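Local coordinates for fatty acid synthase 1, isoform A (Drosophila melanogaster, PDB 6FN6), which probably builds long-chain saturated fatty acids from acetyl-CoA and malonyl-CoA using NADPH, this piece being its modifying region with dehydratase, enoylreductase and ketoreductase, at residues 279-282 and 283-287; 312-315 and 316-319; 386-389 and 390-394; 410-413 and 414-417; 530-533 and 534-538. All blocks are in the same frame, centred on the assembly; numbering follows the deposited sequence.

Overall arrangement
All five contacts are local, and none lies near the annotated dehydratase residues. Contacts 1 to 4 belong to the eight-stranded mixed sheet and its helices, whose strand order matches a class I methyltransferase fold, consistent with the pseudo-methyltransferase of animal synthases; contact 5 lies in the pseudo-ketoreductase. Contact 2, a turn, is the surface one, while the other four are partly buried and lie on or at the ends of helices. Contacts 1 and 2 touch where Arg283 and Leu287 meet Val319, whereas contacts 3 and 4, about 16 Å apart between centres, do not touch. Chemistry follows place: backbone bonds dominate contact 1, hydroxyls reinforce contacts 3 and 4, and contact 5 carries a salt bridge.

Contact 1: residues 279-282 and 283-287; sequences SEKA and RLHAL
The opening turns of helix 279-296, in a fold consistent with a class I methyltransferase, carry Lys281 and His285 side by side on one flank, one turn apart and pointing the same way. His285 N gives its hydrogen to Lys281 O at 3.0 Å with an angle of 161°, and the same carbonyl oxygen lies over one face of the imidazole, 3.5 Å from His285 CG. A chi1 of -78° turns the ring back along the helix, where its far corner comes near the lysine chain, Lys281 CE standing 4.2 Å from His285 NE2. The lysine, bent at its last two torsions, forms a salt bridge to Glu559.

Leu284 packs by its own backbone partner: its amide bonds to Glu280 O at 3.2 Å, and its CG rests 3.6 Å from that oxygen. Arg283 N reaches Ser279 O at 3.1 Å. The extended Arg283 side chain then runs off the helix to a salt bridge with Glu407 of strand 402-409. Ala286, bonded through its N to Ala282 O at 3.0 Å, lies on a buried flank.

Regular main-chain bonds thus hold the helix together, while its long cationic side chains pair with acids from elsewhere in the chain. His285 NE2 sits 4.3 Å from Lys281 NZ, which might slightly disfavour protonation of the imidazole, though the Glu559 bridge would reduce the effect.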
# COMPACT_ATOMS: atom_id res chain seq x y z
N SER A 279 10.68 -12.92 65.93
CA SER A 279 11.60 -12.34 66.90
C SER A 279 12.39 -11.17 66.32
O SER A 279 12.62 -10.17 67.00
CB SER A 279 12.57 -13.40 67.43
OG SER A 279 13.34 -13.95 66.38
N GLU A 280 12.78 -11.28 65.06
CA GLU A 280 13.57 -10.24 64.42
C GLU A 280 12.73 -8.98 64.23
O GLU A 280 13.17 -7.87 64.55
CB GLU A 280 14.12 -10.72 63.07
CG GLU A 280 14.95 -9.69 62.31
CD GLU A 280 16.16 -9.20 63.09
OE1 GLU A 280 16.52 -9.85 64.09
OE2 GLU A 280 16.74 -8.17 62.70
N LYS A 281 11.51 -9.15 63.72
CA LYS A 281 10.60 -8.03 63.55
C LYS A 281 10.21 -7.43 64.90
O LYS A 281 10.00 -6.22 65.01
CB LYS A 281 9.35 -8.46 62.79
CG LYS A 281 9.47 -8.36 61.28
CD LYS A 281 8.11 -8.47 60.60
CE LYS A 281 7.28 -7.20 60.77
NZ LYS A 281 7.87 -6.02 60.06
N ALA A 282 10.11 -8.28 65.92
CA ALA A 282 9.74 -7.83 67.25
C ALA A 282 10.79 -6.86 67.78
O ALA A 282 10.46 -5.82 68.35
CB ALA A 282 9.58 -9.01 68.20
N ARG A 283 12.06 -7.20 67.57
CA ARG A 283 13.16 -6.36 68.00
C ARG A 283 13.14 -5.01 67.29
O ARG A 283 13.31 -3.96 67.92
CB ARG A 283 14.49 -7.06 67.74
CG ARG A 283 15.71 -6.36 68.34
CD ARG A 283 16.90 -7.30 68.41
NE ARG A 283 18.13 -6.61 68.77
CZ ARG A 283 18.91 -5.98 67.90
NH1 ARG A 283 18.59 -5.95 66.62
NH2 ARG A 283 20.02 -5.38 68.32
N LEU A 284 12.94 -5.03 65.98
CA LEU A 284 12.88 -3.80 65.20
C LEU A 284 11.76 -2.89 65.72
O LEU A 284 11.95 -1.67 65.82
CB LEU A 284 12.67 -4.11 63.72
CG LEU A 284 13.86 -4.74 62.98
CD1 LEU A 284 13.51 -4.98 61.53
CD2 LEU A 284 15.12 -3.90 63.09
N HIS A 285 10.61 -3.47 66.03
CA HIS A 285 9.50 -2.72 66.61
C HIS A 285 9.88 -2.11 67.96
O HIS A 285 9.54 -0.96 68.26
CB HIS A 285 8.26 -3.61 66.75
CG HIS A 285 7.53 -3.84 65.47
ND1 HIS A 285 7.66 -3.00 64.37
CD2 HIS A 285 6.66 -4.80 65.10
CE1 HIS A 285 6.90 -3.45 63.40
NE2 HIS A 285 6.28 -4.54 63.81
N ALA A 286 10.57 -2.89 68.78
CA ALA A 286 11.02 -2.41 70.08
C ALA A 286 11.86 -1.15 69.90
O ALA A 286 11.69 -0.17 70.63
CB ALA A 286 11.80 -3.49 70.81
N LEU A 287 12.77 -1.18 68.94
CA LEU A 287 13.61 -0.02 68.63
C LEU A 287 12.78 1.13 68.09
O LEU A 287 13.04 2.29 68.40
CB LEU A 287 14.71 -0.39 67.63
CG LEU A 287 15.78 -1.37 68.11
CD1 LEU A 287 16.49 -2.00 66.93
CD2 LEU A 287 16.77 -0.67 69.01

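Contact 2: residues 312-315 and 316-319; sequences GRNP and DVLV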
# COMPACT_ATOMS: atom_id res chain seq x y z
N GLY A 312 33.12 -5.24 70.54
CA GLY A 312 32.99 -6.69 70.55
C GLY A 312 31.79 -7.19 69.78
O GLY A 312 31.16 -8.18 70.15
N ARG A 313 31.47 -6.50 68.69
CA ARG A 313 30.31 -6.85 67.87
C ARG A 313 30.63 -6.87 66.38
O ARG A 313 31.54 -6.18 65.91
CB ARG A 313 29.16 -5.88 68.16
CG ARG A 313 28.61 -5.99 69.58
CD ARG A 313 27.74 -4.80 69.92
NE ARG A 313 26.58 -4.70 69.04
CZ ARG A 313 25.91 -3.57 68.81
NH1 ARG A 313 26.29 -2.44 69.40
NH2 ARG A 313 24.87 -3.57 68.00
N ASN A 314 29.85 -7.66 65.64
CA ASN A 314 29.97 -7.77 64.19
C ASN A 314 29.51 -6.47 63.53
O ASN A 314 28.44 -5.97 63.85
CB ASN A 314 29.13 -8.96 63.72
CG ASN A 314 29.29 -9.24 62.24
OD1 ASN A 314 30.38 -9.12 61.66
ND2 ASN A 314 28.19 -9.62 61.60
N PRO A 315 30.31 -5.93 62.60
CA PRO A 315 29.93 -4.67 61.95
C PRO A 315 28.55 -4.73 61.27
O PRO A 315 27.93 -3.70 61.07
CB PRO A 315 31.03 -4.49 60.90
CG PRO A 315 32.22 -5.17 61.49
CD PRO A 315 31.68 -6.34 62.23
N ASP A 316 28.12 -5.93 60.91
CA ASP A 316 26.86 -6.11 60.18
C ASP A 316 25.63 -5.97 61.08
O ASP A 316 24.61 -5.43 60.66
CB ASP A 316 26.84 -7.47 59.49
CG ASP A 316 25.70 -7.61 58.50
OD1 ASP A 316 25.06 -6.58 58.19
OD2 ASP A 316 25.44 -8.74 58.03
N VAL A 317 25.73 -6.47 62.31
CA VAL A 317 24.56 -6.57 63.18
C VAL A 317 24.18 -5.26 63.87
O VAL A 317 23.11 -5.16 64.46
CB VAL A 317 24.76 -7.67 64.26
CG1 VAL A 317 24.93 -9.03 63.61
CG2 VAL A 317 25.94 -7.33 65.17
N LEU A 318 25.05 -4.25 63.81
CA LEU A 318 24.76 -2.97 64.45
C LEU A 318 23.47 -2.39 63.88
O LEU A 318 23.13 -2.63 62.72
CB LEU A 318 25.93 -1.99 64.29
CG LEU A 318 26.52 -1.79 62.89
CD1 LEU A 318 25.78 -0.71 62.12
CD2 LEU A 318 28.00 -1.46 63.00
N VAL A 319 22.75 -1.62 64.70
CA VAL A 319 21.42 -1.14 64.33
C VAL A 319 21.41 0.32 63.89
O VAL A 319 20.36 0.85 63.53
CB VAL A 319 20.43 -1.34 65.50
CG1 VAL A 319 20.37 -2.80 65.92
CG2 VAL A 319 20.80 -0.45 66.70
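A bend at chi3 (61°) turns the end of Arg313 back towards Leu318, so that NH2 arrives 3.6 Å from Leu318 CA, while Leu318 holds CG between its own backbone N and carbonyl carbon (chi1 49°), which sets its branch against Pro315 O. The two side chains cross obliquely around a type I beta turn, residues 314-317, in the loop between strand 303-309 and helix 320-329. The surrounding fold is consistent with a class I methyltransferase; in active members of that family the loop after the first strand commonly takes part in cofactor binding, but nothing in this contact shows a cofactor.

The turn is closed by Val317 N, which donates to Asn314 O at 3.2 Å. The bond is bent, at 139°, and the donor stands above the carbonyl plane instead of at a lone pair. Pro315 occupies the second position of the turn, its backbone suited to the proline ring, and that ring packs on Thr348 and Ala352 of helix 346-353. Asn314 and Asp316 point the same way, alongside each other, their amide and carboxylate planes nearly perpendicular; Asn314 ND2 lies 3.3 Å from Asp316 CB.

The charge of Arg313 is met outside the turn by Glu308, whose OE2 also accepts from Val319 N, so one acid ties the guanidinium and the start of the next helix together. Val317 O lies near the plane of that guanidinium at its edge, 4.3 Å from Arg313 NH2.

Contact 3: residues 386-389 and 390-394; sequences PDTK and TLENS
Above one face of the Glu392 carboxylate sits the hydroxyl of Thr388, and above one face of the Asn393 amide sits the carbonyl of Lys389. The first is a weak hydrogen bond, from Thr388 OG1 to Glu392 OE2 at 3.4 Å, as expected when the hydroxyl stands over the carboxylate. The second is no hydrogen bond: Asn393 ND2 comes within 3.2 Å of Lys389 O, but its N-H points elsewhere, and the amide nitrogen donates instead to Val365 O. The third flat group, the carboxylate of Asp387, turns OD1 towards Thr390 OG1, 3.7 Å away.

Beneath these groups the backbone winds into its first turns. Glu392 N meets Thr388 O at 2.8 Å, and Asn393 N meets Lys389 O at 3.1 Å. Thr388 therefore holds Glu392 twice, firmly through the main chain and loosely through its hydroxyl, which a chi1 of 69° brings round to the glutamate side. Next along, Thr390 O takes two donors from Ser394. The serine hydroxyl OG arrives at 2.7 Å, and Ser394 N approaches from the opposite face of the carbonyl plane.

On the apolar side, Thr388 and Leu391 both pack on Leu420 of helix 410-423 and on Phe424. A serine hydroxyl folded back on the carbonyl four residues earlier is a common feature of helices. This helix start, at helix 389-395, belongs to the crossover linking the parallel strands 374-380 and 402-409 in a fold consistent with a class I methyltransferase.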
# COMPACT_ATOMS: atom_id res chain seq x y z
N PRO A 386 31.37 -6.05 83.85
CA PRO A 386 31.82 -6.11 85.24
C PRO A 386 32.09 -4.72 85.82
O PRO A 386 31.82 -4.48 87.00
CB PRO A 386 33.12 -6.93 85.15
CG PRO A 386 33.63 -6.67 83.78
CD PRO A 386 32.41 -6.51 82.91
N ASP A 387 32.61 -3.82 84.99
CA ASP A 387 32.89 -2.46 85.41
C ASP A 387 31.78 -1.52 84.95
O ASP A 387 31.17 -1.73 83.90
CB ASP A 387 34.25 -1.99 84.87
CG ASP A 387 34.35 -2.09 83.36
OD1 ASP A 387 33.40 -1.68 82.66
OD2 ASP A 387 35.38 -2.59 82.87
N THR A 388 31.52 -0.49 85.74
CA THR A 388 30.44 0.45 85.46
C THR A 388 30.92 1.60 84.57
O THR A 388 30.14 2.47 84.20
CB THR A 388 29.86 1.04 86.76
OG1 THR A 388 30.82 1.91 87.36
CG2 THR A 388 29.49 -0.06 87.74
N LYS A 389 32.20 1.58 84.24
CA LYS A 389 32.81 2.68 83.50
C LYS A 389 32.13 2.89 82.14
O LYS A 389 31.98 4.03 81.69
CB LYS A 389 34.31 2.42 83.32
CG LYS A 389 35.12 2.73 84.58
CD LYS A 389 36.52 2.16 84.52
CE LYS A 389 37.30 2.52 85.78
NZ LYS A 389 38.64 1.88 85.83
N THR A 390 31.73 1.80 81.50
CA THR A 390 31.02 1.88 80.23
C THR A 390 29.73 2.67 80.42
O THR A 390 29.41 3.58 79.65
CB THR A 390 30.70 0.49 79.66
OG1 THR A 390 31.90 -0.27 79.53
CG2 THR A 390 30.03 0.60 78.30
N LEU A 391 28.98 2.32 81.46
CA LEU A 391 27.74 3.02 81.79
C LEU A 391 27.99 4.48 82.14
O LEU A 391 27.30 5.37 81.64
CB LEU A 391 27.04 2.32 82.96
CG LEU A 391 25.79 3.00 83.52
CD1 LEU A 391 24.71 3.10 82.47
CD2 LEU A 391 25.28 2.25 84.75
N GLU A 392 28.98 4.72 82.99
CA GLU A 392 29.28 6.07 83.47
C GLU A 392 29.48 7.05 82.32
O GLU A 392 28.88 8.13 82.30
CB GLU A 392 30.53 6.05 84.35
CG GLU A 392 30.23 5.91 85.83
CD GLU A 392 31.48 5.75 86.67
OE1 GLU A 392 32.57 6.11 86.18
OE2 GLU A 392 31.38 5.28 87.82
N ASN A 393 30.32 6.68 81.36
CA ASN A 393 30.66 7.58 80.26
C ASN A 393 29.51 7.69 79.27
O ASN A 393 29.43 8.65 78.51
CB ASN A 393 31.93 7.10 79.56
CG ASN A 393 33.16 7.24 80.43
OD1 ASN A 393 33.38 8.28 81.06
ND2 ASN A 393 33.97 6.19 80.48
N SER A 394 28.61 6.71 79.29
CA SER A 394 27.40 6.78 78.48
C SER A 394 26.47 7.84 79.07
O SER A 394 25.80 8.56 78.34
CB SER A 394 26.71 5.42 78.42
OG SER A 394 27.56 4.43 77.89

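Contact 4: residues 410-413 and 414-417; sequences LPTY and TKTG
Hydrogen bonds to two carbonyls, those of Leu410 and Thr412, dominate this stretch of helix. Leu410 O accepts from Thr414 N at 3.1 Å and from Thr414 OG1 at 2.9 Å, the two donors coming from opposite faces of the carbonyl plane. The threonine can do this because its OG1 lies anti to the carbonyl carbon (chi1 -57°), beside its own backbone N. Thr412 O is gripped three times: by Thr416 N at 3.1 Å; by Thr416 OG1 at 3.2 Å; and by Gly417 N at 3.1 Å. The last is a bond to the fifth residue along, and marks the wider, pi-type turn. Between them, Lys415 N bonds to Pro411 O.

Apolar contacts come next. Lys415 starts its chain between the backbone N and carbonyl carbon, which lays its aliphatic part along the preceding turn, with CE 3.8 Å from Thr412 CA. The Tyr413 ring, set obliquely, brings CD1 to 3.9 Å from Gly417 CA; beyond it the ring reaches Val439 and Val441 of strand 438-445.

Two polar ends find partners outside the segments. Tyr413 OH bonds to Glu431, and Thr412 OG1 to Thr409 O, the residue just before the helix. The tyrosine ring is thus packed on strand 438-445 and fixed at its far end by Glu431.

Threonine hydroxyls returned to the carbonyls of the turn before, with a pi-type widening, describe the first half of helix 410-423, which runs between strands 402-409 and 426-433 of a fold consistent with a class I methyltransferase.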
# COMPACT_ATOMS: atom_id res chain seq x y z
N LEU A 410 17.76 -10.88 80.09
CA LEU A 410 16.74 -10.78 81.14
C LEU A 410 17.23 -11.24 82.51
O LEU A 410 17.04 -10.53 83.50
CB LEU A 410 15.50 -11.58 80.74
CG LEU A 410 14.29 -11.47 81.67
CD1 LEU A 410 13.90 -10.02 81.94
CD2 LEU A 410 13.11 -12.22 81.09
N PRO A 411 17.85 -12.43 82.59
CA PRO A 411 18.28 -12.87 83.92
C PRO A 411 19.22 -11.87 84.60
O PRO A 411 19.02 -11.55 85.77
CB PRO A 411 18.99 -14.20 83.65
CG PRO A 411 19.28 -14.21 82.19
CD PRO A 411 18.17 -13.44 81.56
N THR A 412 20.22 -11.38 83.87
CA THR A 412 21.17 -10.44 84.44
C THR A 412 20.51 -9.11 84.78
O THR A 412 20.74 -8.55 85.85
CB THR A 412 22.35 -10.17 83.47
OG1 THR A 412 21.85 -9.67 82.23
CG2 THR A 412 23.13 -11.45 83.23
N TYR A 413 19.69 -8.60 83.86
CA TYR A 413 19.04 -7.31 84.06
C TYR A 413 18.22 -7.31 85.35
O TYR A 413 18.10 -6.29 86.02
CB TYR A 413 18.15 -6.96 82.87
CG TYR A 413 17.33 -5.71 83.10
CD1 TYR A 413 17.95 -4.48 83.22
CD2 TYR A 413 15.95 -5.78 83.20
CE1 TYR A 413 17.20 -3.33 83.44
CE2 TYR A 413 15.20 -4.63 83.42
CZ TYR A 413 15.83 -3.41 83.54
OH TYR A 413 15.09 -2.28 83.75
N THR A 414 17.64 -8.46 85.67
CA THR A 414 16.78 -8.59 86.84
C THR A 414 17.57 -8.61 88.15
O THR A 414 17.24 -7.89 89.09
CB THR A 414 15.92 -9.86 86.76
OG1 THR A 414 15.15 -9.84 85.55
CG2 THR A 414 14.97 -9.95 87.95
N LYS A 415 18.61 -9.44 88.22
CA LYS A 415 19.31 -9.67 89.48
C LYS A 415 20.24 -8.51 89.85
O LYS A 415 20.47 -8.27 91.04
CB LYS A 415 20.12 -10.97 89.42
CG LYS A 415 21.18 -11.03 88.32
CD LYS A 415 21.86 -12.39 88.30
CE LYS A 415 22.88 -12.51 87.17
NZ LYS A 415 23.91 -11.43 87.21
N THR A 416 20.77 -7.81 88.86
CA THR A 416 21.68 -6.70 89.13
C THR A 416 21.43 -5.48 88.24
O THR A 416 21.83 -4.36 88.59
CB THR A 416 23.15 -7.13 88.94
OG1 THR A 416 23.31 -7.75 87.67
CG2 THR A 416 23.56 -8.10 90.04
N GLY A 417 20.76 -5.68 87.11
CA GLY A 417 20.58 -4.63 86.13
C GLY A 417 19.83 -3.40 86.62
O GLY A 417 20.26 -2.27 86.41

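Contact 5: residues 530-533 and 534-538; sequences TLYR and QQLEK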
# COMPACT_ATOMS: atom_id res chain seq x y z
N THR A 530 0.76 7.05 95.10
CA THR A 530 1.74 6.02 94.76
C THR A 530 1.60 5.57 93.31
O THR A 530 2.59 5.20 92.66
CB THR A 530 1.60 4.79 95.69
OG1 THR A 530 2.54 3.78 95.29
CG2 THR A 530 0.19 4.22 95.63
N LEU A 531 0.37 5.59 92.80
CA LEU A 531 0.09 5.18 91.44
C LEU A 531 0.74 6.13 90.43
O LEU A 531 1.43 5.70 89.50
CB LEU A 531 -1.42 5.14 91.21
CG LEU A 531 -1.93 4.92 89.79
CD1 LEU A 531 -1.42 3.61 89.22
CD2 LEU A 531 -3.45 4.97 89.76
N TYR A 532 0.51 7.42 90.63
CA TYR A 532 0.97 8.45 89.70
C TYR A 532 2.44 8.85 89.90
O TYR A 532 3.12 9.19 88.93
CB TYR A 532 0.10 9.70 89.85
CG TYR A 532 -1.34 9.53 89.44
CD1 TYR A 532 -2.26 8.95 90.30
CD2 TYR A 532 -1.79 9.96 88.20
CE1 TYR A 532 -3.58 8.79 89.93
CE2 TYR A 532 -3.11 9.81 87.83
CZ TYR A 532 -4.00 9.23 88.70
OH TYR A 532 -5.32 9.08 88.33
N ARG A 533 2.91 8.82 91.14
CA ARG A 533 4.21 9.41 91.48
C ARG A 533 5.37 8.79 90.68
O ARG A 533 6.10 9.50 90.01
CB ARG A 533 4.48 9.27 92.98
CG ARG A 533 5.61 10.18 93.50
CD ARG A 533 5.90 9.94 94.99
NE ARG A 533 6.60 8.69 95.25
CZ ARG A 533 7.92 8.59 95.44
NH1 ARG A 533 8.69 9.68 95.40
NH2 ARG A 533 8.47 7.41 95.68
N GLN A 534 5.52 7.47 90.75
CA GLN A 534 6.63 6.82 90.06
C GLN A 534 6.54 7.06 88.55
O GLN A 534 7.57 7.20 87.88
CB GLN A 534 6.64 5.31 90.33
CG GLN A 534 7.92 4.62 89.87
CD GLN A 534 7.71 3.18 89.44
OE1 GLN A 534 7.04 2.41 90.12
NE2 GLN A 534 8.27 2.82 88.29
N GLN A 535 5.32 7.12 88.03
CA GLN A 535 5.12 7.33 86.60
C GLN A 535 5.48 8.74 86.19
O GLN A 535 6.22 8.94 85.22
CB GLN A 535 3.67 7.03 86.22
CG GLN A 535 3.41 7.15 84.73
CD GLN A 535 4.21 6.14 83.92
OE1 GLN A 535 4.73 5.17 84.47
NE2 GLN A 535 4.33 6.39 82.63
N LEU A 536 4.95 9.72 86.91
CA LEU A 536 5.14 11.11 86.53
C LEU A 536 6.56 11.56 86.83
O LEU A 536 7.00 12.61 86.37
CB LEU A 536 4.13 12.00 87.26
CG LEU A 536 2.66 11.68 87.00
CD1 LEU A 536 1.75 12.59 87.80
CD2 LEU A 536 2.32 11.76 85.51
N GLU A 537 7.29 10.74 87.59
CA GLU A 537 8.70 11.00 87.86
C GLU A 537 9.56 10.73 86.63
O GLU A 537 10.76 11.02 86.63
CB GLU A 537 9.18 10.16 89.04
CG GLU A 537 8.88 10.76 90.40
CD GLU A 537 9.28 9.85 91.54
OE1 GLU A 537 8.91 10.14 92.70
OE2 GLU A 537 9.98 8.84 91.28
N LYS A 538 8.95 10.16 85.60
CA LYS A 538 9.64 9.91 84.33
C LYS A 538 9.63 11.16 83.46
O LYS A 538 10.49 11.33 82.59
CB LYS A 538 8.98 8.76 83.59
CG LYS A 538 8.87 7.49 84.41
CD LYS A 538 8.39 6.34 83.57
CE LYS A 538 8.25 5.06 84.38
NZ LYS A 538 7.51 4.02 83.62
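Arg533 and Glu537 meet with their flat ends nearly perpendicular, the guanidinium and carboxylate planes standing 85° apart. Glu537 OE1 lies over one face of the guanidinium, 2.7 Å from Arg533 NH1 and 3.3 Å from Arg533 CZ. This is a salt bridge of charges alone, since the oxygen stands well out of the plane and no N-H points at it. A bend at chi3 (73°) turns the outer end of Arg533 aside, bringing a face of the guanidinium to the carboxylate, while Glu537 stretches straight out from CG. The arginine stem also lies close to the acid, Arg533 CG being 3.4 Å from Glu537 OE1.

On the other flank, Tyr532 and Leu536 are one turn apart, with Leu536 CD1 touching Tyr532 CB at 3.9 Å and lying oblique to the ring. Both pack on Val515 of strand 512-517, and Tyr532 OH is bonded to Glu523 O. Main-chain bonds follow the side chains: Leu536 N to Tyr532 O at 2.8 Å, and Glu537 N to Arg533 O at 3.0 Å. Past these, Lys538 NZ reaches back to Gln535 OE1 at 3.1 Å and also donates to Val429 O, and the amide nitrogen of that glutamine is held by Asn269.

This is helix 530-536 of the beta-alpha-beta crossover from strand 512-517 to strand 542-546 in the pseudo-ketoreductase. Its two flanks differ in chemistry: the tyrosine and leucine face the sheet, whereas the bridge between exposed Arg533 and partly exposed Glu537 relies on electrostatics without a directional bond, so solvent screening would probably weaken it.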